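Local coordinates for protein aromatic-ring-hydroxylating dioxygenase beta subunit (Catenulispora acidiphila, PDB 6VW4) that is of unknown function but binds the benzoisochromene acetic acid S-DNPA in an NTF2-like fold and has at most a tentative dioxygenase role, at residues Phe80-Ile85 / Asp99-Val104; Arg121-Arg126 / Thr134-Val139. All coordinates share one frame; numbering follows the deposited sequence.

In the fold
Contact 1 and contact 2 follow one another along the chain, the first closing before the second opens, and their centres lie about 13 Å apart. Each belongs to a beta hairpin, 75-86 with 96-108 and 111-126 with 132-139, and because strands 96-108 and 111-126 are neighbours the two hairpins merge into one mixed sheet of this SnoaL-like domain. The seam is partly ionic: D99 OD1 meets R121 NE in a salt bridge of 2.9 Å. Farther across the sheet, the rings of F80 and F100 pack against the R137 guanidinium. Both contacts touch SDN, F80 and T102 from one hairpin and R137 and V139 from the other, so the curved sheet contributes residues from both to a single ligand pocket.

Contact 1: residues Phe80-Ile85 / Asp99-Val104; sequences FTMLAI and DFYTLV. With SDN ([(3S)-9-hydroxy-1-methyl-10-oxo-4,10-dihydro-3H-benzo[g]isochromen-3-yl]acetic acid), chain C.
F80 lays its ring obliquely against that of F100, centroids 4.6 Å apart and planes at 37°, in the apolar part of this contact. F100 CE2 sits over the centre of the F80 ring, and it gets there because F100 CG stands between its own backbone N and carbonyl carbon (chi1 60°). T102 runs alongside F80 and brings OG1 to 3.3 Å from F80 CE1. On the sheet face that carries T81 and Y101, M82 places its CB over the tyrosine ring in a CH-pi contact, 4.2 Å from the centroid, and its CG follows against Y101 CD2. L83 CD1 rests on F100 CB.

The backbone bonds tie T81 to Y101 and A84 to D99, each pair bonding in both directions; A84 N to D99 O is 2.8 Å. Between these pairs 80-85 gains a residue over 99-104, a beta bulge in which M82 takes a left-handed backbone conformation. F100 CA points its hydrogen at M82 O within the bulge.

Y101 OH is hydrogen-bonded to D26 of the second subunit, which puts this side at a subunit interface. On the opposite face, F80 CZ approaches SDN C9 at 3.5 Å. T102 OG1 is buried with no polar partner in the model; with F80 and T102 meeting SDN without a hydrogen bond, this part of the pocket probably holds the ligand's rings mainly by shape and apolar contact.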
loop_
_atom_site.group_PDB
_atom_site.type_symbol
_atom_site.label_atom_id
_atom_site.label_comp_id
_atom_site.label_asym_id
_atom_site.label_seq_id
_atom_site.Cartn_x
_atom_site.Cartn_y
_atom_site.Cartn_z
ATOM N N PHE A 80 2.252 0.147 -5.101
ATOM C CA PHE A 80 2.619 -1.233 -4.902
ATOM C C PHE A 80 2.139 -1.674 -3.529
ATOM O O PHE A 80 2.299 -0.938 -2.557
ATOM C CB PHE A 80 4.121 -1.367 -5.020
ATOM C CG PHE A 80 4.667 -1.247 -6.417
ATOM C CD1 PHE A 80 3.887 -0.814 -7.463
ATOM C CD2 PHE A 80 6.018 -1.553 -6.671
ATOM C CE1 PHE A 80 4.414 -0.727 -8.745
ATOM C CE2 PHE A 80 6.542 -1.462 -7.941
ATOM C CZ PHE A 80 5.745 -1.041 -8.978
ATOM N N THR A 81 1.571 -2.887 -3.441
ATOM C CA THR A 81 1.318 -3.495 -2.126
ATOM C C THR A 81 1.540 -5.008 -2.201
ATOM O O THR A 81 1.727 -5.570 -3.283
ATOM C CB THR A 81 -0.116 -3.210 -1.637
ATOM O OG1 THR A 81 -1.048 -3.775 -2.573
ATOM C CG2 THR A 81 -0.380 -1.722 -1.463
ATOM N N MET A 82 1.443 -5.673 -1.053
ATOM C CA MET A 82 1.393 -7.130 -0.971
ATOM C C MET A 82 2.666 -7.768 -1.485
ATOM O O MET A 82 2.638 -8.679 -2.288
ATOM C CB MET A 82 0.150 -7.685 -1.674
ATOM C CG MET A 82 -1.174 -6.966 -1.097
ATOM S SD MET A 82 -1.579 -6.962 0.702
ATOM C CE MET A 82 -1.768 -8.680 1.138
ATOM N N LEU A 83 3.796 -7.302 -0.981
ATOM C CA LEU A 83 5.070 -7.819 -1.471
ATOM C C LEU A 83 5.408 -9.127 -0.756
ATOM O O LEU A 83 5.378 -9.188 0.477
ATOM C CB LEU A 83 6.210 -6.820 -1.252
ATOM C CG LEU A 83 7.661 -7.307 -1.518
ATOM C CD1 LEU A 83 7.812 -7.517 -3.019
ATOM C CD2 LEU A 83 8.680 -6.271 -1.041
ATOM N N ALA A 84 5.729 -10.178 -1.522
ATOM C CA ALA A 84 6.327 -11.396 -0.963
ATOM C C ALA A 84 7.624 -11.705 -1.710
ATOM O O ALA A 84 7.663 -11.626 -2.939
ATOM C CB ALA A 84 5.354 -12.583 -1.041
ATOM N N ILE A 85 8.707 -11.963 -0.988
ATOM C CA ILE A 85 9.992 -12.228 -1.627
ATOM C C ILE A 85 10.375 -13.694 -1.401
ATOM O O ILE A 85 9.906 -14.359 -0.464
ATOM C CB ILE A 85 11.113 -11.295 -1.128
ATOM C CG1 ILE A 85 11.325 -11.522 0.368
ATOM C CG2 ILE A 85 10.836 -9.845 -1.465
ATOM C CD1 ILE A 85 12.478 -10.679 0.957
ATOM N N ASP A 99 7.079 -10.955 -5.754
ATOM C CA ASP A 99 5.687 -10.955 -6.212
ATOM C C ASP A 99 4.892 -9.897 -5.458
ATOM O O ASP A 99 4.957 -9.824 -4.225
ATOM C CB ASP A 99 5.015 -12.314 -5.998
ATOM C CG ASP A 99 5.648 -13.419 -6.840
ATOM O OD1 ASP A 99 5.809 -13.184 -8.046
ATOM O OD2 ASP A 99 5.977 -14.503 -6.310
ATOM N N PHE A 100 4.112 -9.115 -6.189
ATOM C CA PHE A 100 3.378 -8.046 -5.555
ATOM C C PHE A 100 2.233 -7.590 -6.452
ATOM O O PHE A 100 2.075 -8.042 -7.581
ATOM C CB PHE A 100 4.342 -6.887 -5.206
ATOM C CG PHE A 100 5.034 -6.289 -6.392
ATOM C CD1 PHE A 100 6.212 -6.861 -6.907
ATOM C CD2 PHE A 100 4.522 -5.165 -7.003
ATOM C CE1 PHE A 100 6.867 -6.305 -8.002
ATOM C CE2 PHE A 100 5.177 -4.587 -8.135
ATOM C CZ PHE A 100 6.341 -5.159 -8.628
ATOM N N TYR A 101 1.424 -6.685 -5.898
ATOM C CA TYR A 101 0.273 -6.090 -6.555
ATOM C C TYR A 101 0.619 -4.662 -6.925
ATOM O O TYR A 101 1.299 -3.947 -6.169
ATOM C CB TYR A 101 -0.978 -6.102 -5.647
ATOM C CG TYR A 101 -1.576 -7.473 -5.348
ATOM C CD1 TYR A 101 -1.161 -8.619 -6.044
ATOM C CD2 TYR A 101 -2.550 -7.618 -4.362
ATOM C CE1 TYR A 101 -1.733 -9.848 -5.779
ATOM C CE2 TYR A 101 -3.112 -8.811 -4.088
ATOM C CZ TYR A 101 -2.724 -9.923 -4.819
ATOM O OH TYR A 101 -3.302 -11.124 -4.514
ATOM N N THR A 102 0.142 -4.250 -8.087
ATOM C CA THR A 102 0.178 -2.859 -8.496
ATOM C C THR A 102 -1.240 -2.373 -8.724
ATOM O O THR A 102 -2.064 -3.101 -9.278
ATOM C CB THR A 102 0.980 -2.635 -9.789
ATOM O OG1 THR A 102 2.307 -3.107 -9.588
ATOM C CG2 THR A 102 1.046 -1.138 -10.082
ATOM N N LEU A 103 -1.506 -1.147 -8.288
ATOM C CA LEU A 103 -2.684 -0.386 -8.663
ATOM C C LEU A 103 -2.274 0.896 -9.389
ATOM O O LEU A 103 -1.566 1.734 -8.821
ATOM C CB LEU A 103 -3.504 -0.039 -7.422
ATOM C CG LEU A 103 -4.830 0.670 -7.741
ATOM C CD1 LEU A 103 -5.744 -0.225 -8.524
ATOM C CD2 LEU A 103 -5.532 1.149 -6.474
ATOM N N VAL A 104 -2.759 1.073 -10.614
ATOM C CA VAL A 104 -2.470 2.258 -11.418
ATOM C C VAL A 104 -3.531 3.325 -11.195
ATOM O O VAL A 104 -4.731 3.060 -11.234
ATOM C CB VAL A 104 -2.376 1.883 -12.907
ATOM C CG1 VAL A 104 -1.923 3.076 -13.727
ATOM C CG2 VAL A 104 -1.438 0.706 -13.075
HETATM O O4 SDN C . 6.623 -0.038 -14.511
HETATM C C11 SDN C . 5.573 -0.779 -13.965
HETATM C C12 SDN C . 4.325 -0.851 -14.583
HETATM C C13 SDN C . 4.113 -0.090 -15.912
HETATM O O5 SDN C . 5.000 0.539 -16.387
HETATM C C14 SDN C . 2.758 -0.162 -16.593
HETATM C C15 SDN C . 2.542 0.578 -17.935
HETATM O O3 SDN C . 1.551 0.003 -18.814
HETATM C C16 SDN C . 3.433 1.732 -18.416
HETATM C C10 SDN C . 5.757 -1.420 -12.751
HETATM C C9 SDN C . 4.716 -2.157 -12.167
HETATM C C8 SDN C . 3.478 -2.242 -12.787
HETATM C C7 SDN C . 3.270 -1.583 -13.995
HETATM C C6 SDN C . 1.869 -1.670 -14.682
HETATM C C5 SDN C . 1.685 -0.930 -16.006
HETATM C C4 SDN C . 0.388 -1.010 -16.680
HETATM C C3 SDN C . 0.363 -0.520 -18.119
HETATM C C2 SDN C . -0.563 0.671 -17.953
HETATM C C1 SDN C . -1.960 0.657 -18.538
HETATM O O2 SDN C . -2.382 -0.373 -19.114
HETATM O O1 SDN C . -2.667 1.702 -18.436
HETATM O O HOH W 1 -1.284 -2.399 -4.996
HETATM O O HOH W 2 8.008 -14.422 -4.518
#

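Contact 2: residues Arg121-Arg126 / Thr134-Val139; sequences RDVLVR and TASRWV. With SDN ([(3S)-9-hydroxy-1-methyl-10-oxo-4,10-dihydro-3H-benzo[g]isochromen-3-yl]acetic acid), chain C.
The R137 guanidinium takes the D122 carboxylate at its edge, while C9 of SDN lies over one of its faces. The two flat ions are nearly coplanar, 18° apart, and the grip is side-on within an antiparallel beta hairpin: R137 NE reaches D122 OD1 at 2.8 Å, and R137 NH2 to D122 OD2 is modelled at 2.5 Å, shorter than expected and so of doubtful exact length. Both oxygens use their syn lone pairs. R137 leaves the strand with CG anti to the backbone N (chi1 167°) and bends at chi3, running beside D122, and its NH1 comes to 3.2 Å from SDN C10. An alanine in place of R137 would probably leave the D122 carboxylate without its cationic mate and open a gap beside the ligand's ring system.

D122 OD2 has two further partners: Q18 NE2 of helix 8-26 and water 3, which bridges it to T134 OG1, itself hydrogen-bonded to H17 of the same helix. V139 sets CG1 against SDN C6 at 3.8 Å.

R121 and W138 pair through two backbone bonds. Toward the start of 134-139 the chain turns a corner at A135, forming a classic beta bulge in which A135 and S136 both face V123. S136 OG nestles against V123 CB and CG2. The bulge is sealed at one atom: V123 O accepts both A135 N, at 2.8 Å, and S136 N, at 3.2 Å.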
loop_
_atom_site.group_PDB
_atom_site.type_symbol
_atom_site.label_atom_id
_atom_site.label_comp_id
_atom_site.label_asym_id
_atom_site.label_seq_id
_atom_site.Cartn_x
_atom_site.Cartn_y
_atom_site.Cartn_z
ATOM N N ARG A 121 5.568 -9.748 -11.201
ATOM C CA ARG A 121 6.738 -10.469 -10.701
ATOM C C ARG A 121 8.020 -9.757 -11.125
ATOM O O ARG A 121 8.245 -9.509 -12.319
ATOM C CB ARG A 121 6.761 -11.905 -11.204
ATOM C CG ARG A 121 8.055 -12.619 -10.827
ATOM C CD ARG A 121 7.978 -14.129 -11.006
ATOM N NE ARG A 121 7.067 -14.775 -10.075
ATOM C CZ ARG A 121 6.672 -16.042 -10.151
ATOM N NH1 ARG A 121 7.112 -16.818 -11.128
ATOM N NH2 ARG A 121 5.834 -16.530 -9.242
ATOM N N ASP A 122 8.849 -9.417 -10.146
ATOM C CA ASP A 122 10.162 -8.841 -10.380
ATOM C C ASP A 122 11.218 -9.886 -10.038
ATOM O O ASP A 122 11.019 -10.717 -9.142
ATOM C CB ASP A 122 10.414 -7.613 -9.499
ATOM C CG ASP A 122 9.829 -6.353 -10.054
ATOM O OD1 ASP A 122 9.293 -6.393 -11.190
ATOM O OD2 ASP A 122 9.932 -5.317 -9.354
ATOM N N VAL A 123 12.353 -9.825 -10.733
ATOM C CA VAL A 123 13.566 -10.536 -10.322
ATOM C C VAL A 123 14.656 -9.485 -10.131
ATOM O O VAL A 123 14.919 -8.680 -11.039
ATOM C CB VAL A 123 13.998 -11.596 -11.338
ATOM C CG1 VAL A 123 15.310 -12.216 -10.888
ATOM C CG2 VAL A 123 12.901 -12.694 -11.492
ATOM N N LEU A 124 15.249 -9.452 -8.938
ATOM C CA LEU A 124 16.290 -8.487 -8.602
ATOM C C LEU A 124 17.609 -9.216 -8.373
ATOM O O LEU A 124 17.640 -10.358 -7.899
ATOM C CB LEU A 124 15.961 -7.665 -7.345
ATOM C CG LEU A 124 14.725 -6.766 -7.584
ATOM C CD1 LEU A 124 13.519 -7.383 -6.898
ATOM C CD2 LEU A 124 14.845 -5.387 -7.069
ATOM N N VAL A 125 18.691 -8.520 -8.714
ATOM C CA VAL A 125 20.057 -8.949 -8.491
ATOM C C VAL A 125 20.791 -7.773 -7.860
ATOM O O VAL A 125 20.307 -6.643 -7.830
ATOM C CB VAL A 125 20.782 -9.394 -9.782
ATOM C CG1 VAL A 125 20.142 -10.606 -10.359
ATOM C CG2 VAL A 125 20.796 -8.301 -10.785
ATOM N N ARG A 126 21.959 -8.062 -7.319
ATOM C CA ARG A 126 22.805 -7.037 -6.733
ATOM C C ARG A 126 23.898 -6.669 -7.725
ATOM O O ARG A 126 24.503 -7.544 -8.345
ATOM C CB ARG A 126 23.388 -7.528 -5.413
ATOM C CG ARG A 126 23.446 -6.442 -4.410
ATOM C CD ARG A 126 23.793 -7.004 -3.077
ATOM N NE ARG A 126 22.631 -7.388 -2.287
ATOM C CZ ARG A 126 21.792 -6.528 -1.729
ATOM N NH1 ARG A 126 21.973 -5.229 -1.916
ATOM N NH2 ARG A 126 20.757 -6.979 -1.008
ATOM N N THR A 134 16.969 -4.338 -11.133
ATOM C CA THR A 134 15.895 -5.200 -11.614
ATOM C C THR A 134 16.366 -5.914 -12.876
ATOM O O THR A 134 16.613 -5.285 -13.908
ATOM C CB THR A 134 14.614 -4.392 -11.905
ATOM O OG1 THR A 134 14.286 -3.563 -10.803
ATOM C CG2 THR A 134 13.391 -5.293 -12.186
ATOM N N ALA A 135 16.490 -7.216 -12.779
ATOM C CA ALA A 135 16.781 -8.044 -13.930
ATOM C C ALA A 135 15.548 -8.236 -14.792
ATOM O O ALA A 135 15.644 -8.267 -16.024
ATOM C CB ALA A 135 17.290 -9.404 -13.467
ATOM N N SER A 136 14.385 -8.414 -14.162
ATOM C CA SER A 136 13.156 -8.546 -14.930
ATOM C C SER A 136 11.937 -8.046 -14.156
ATOM O O SER A 136 11.891 -8.089 -12.912
ATOM C CB SER A 136 12.937 -10.010 -15.389
ATOM O OG SER A 136 13.033 -10.918 -14.313
ATOM N N ARG A 137 10.956 -7.581 -14.930
ATOM C CA ARG A 137 9.639 -7.182 -14.451
ATOM C C ARG A 137 8.591 -7.714 -15.425
ATOM O O ARG A 137 8.608 -7.395 -16.620
ATOM C CB ARG A 137 9.542 -5.664 -14.314
ATOM C CG ARG A 137 8.119 -5.157 -14.127
ATOM C CD ARG A 137 8.144 -3.784 -13.512
ATOM N NE ARG A 137 8.586 -3.871 -12.135
ATOM C CZ ARG A 137 8.906 -2.819 -11.395
ATOM N NH1 ARG A 137 8.851 -1.605 -11.915
ATOM N NH2 ARG A 137 9.321 -2.981 -10.146
ATOM N N TRP A 138 7.706 -8.540 -14.911
ATOM C CA TRP A 138 6.701 -9.247 -15.680
ATOM C C TRP A 138 5.325 -8.829 -15.148
ATOM O O TRP A 138 4.917 -9.240 -14.058
ATOM C CB TRP A 138 6.951 -10.748 -15.573
ATOM C CG TRP A 138 6.491 -11.444 -16.786
ATOM C CD1 TRP A 138 5.272 -12.042 -16.978
ATOM C CD2 TRP A 138 7.215 -11.589 -18.017
ATOM N NE1 TRP A 138 5.202 -12.564 -18.252
ATOM C CE2 TRP A 138 6.378 -12.298 -18.911
ATOM C CE3 TRP A 138 8.493 -11.198 -18.448
ATOM C CZ2 TRP A 138 6.777 -12.621 -20.215
ATOM C CZ3 TRP A 138 8.889 -11.524 -19.743
ATOM C CH2 TRP A 138 8.031 -12.226 -20.611
ATOM N N VAL A 139 4.625 -7.989 -15.906
ATOM C CA VAL A 139 3.340 -7.437 -15.498
ATOM C C VAL A 139 2.199 -8.228 -16.130
ATOM O O VAL A 139 2.172 -8.425 -17.349
ATOM C CB VAL A 139 3.225 -5.951 -15.873
ATOM C CG1 VAL A 139 1.908 -5.388 -15.312
ATOM C CG2 VAL A 139 4.389 -5.177 -15.339
HETATM O O4 SDN C . 6.623 -0.038 -14.511
HETATM C C11 SDN C . 5.573 -0.779 -13.965
HETATM C C12 SDN C . 4.325 -0.851 -14.583
HETATM C C13 SDN C . 4.113 -0.090 -15.912
HETATM O O5 SDN C . 5.000 0.539 -16.387
HETATM C C14 SDN C . 2.758 -0.162 -16.593
HETATM C C15 SDN C . 2.542 0.578 -17.935
HETATM O O3 SDN C . 1.551 0.003 -18.814
HETATM C C16 SDN C . 3.433 1.732 -18.416
HETATM C C10 SDN C . 5.757 -1.420 -12.751
HETATM C C9 SDN C . 4.716 -2.157 -12.167
HETATM C C8 SDN C . 3.478 -2.242 -12.787
HETATM C C7 SDN C . 3.270 -1.583 -13.995
HETATM C C6 SDN C . 1.869 -1.670 -14.682
HETATM C C5 SDN C . 1.685 -0.930 -16.006
HETATM C C4 SDN C . 0.388 -1.010 -16.680
HETATM C C3 SDN C . 0.363 -0.520 -18.119
HETATM C C2 SDN C . -0.563 0.671 -17.953
HETATM C C1 SDN C . -1.960 0.657 -18.538
HETATM O O2 SDN C . -2.382 -0.373 -19.114
HETATM O O1 SDN C . -2.667 1.702 -18.436
HETATM O O HOH W 3 12.186 -3.776 -9.248
#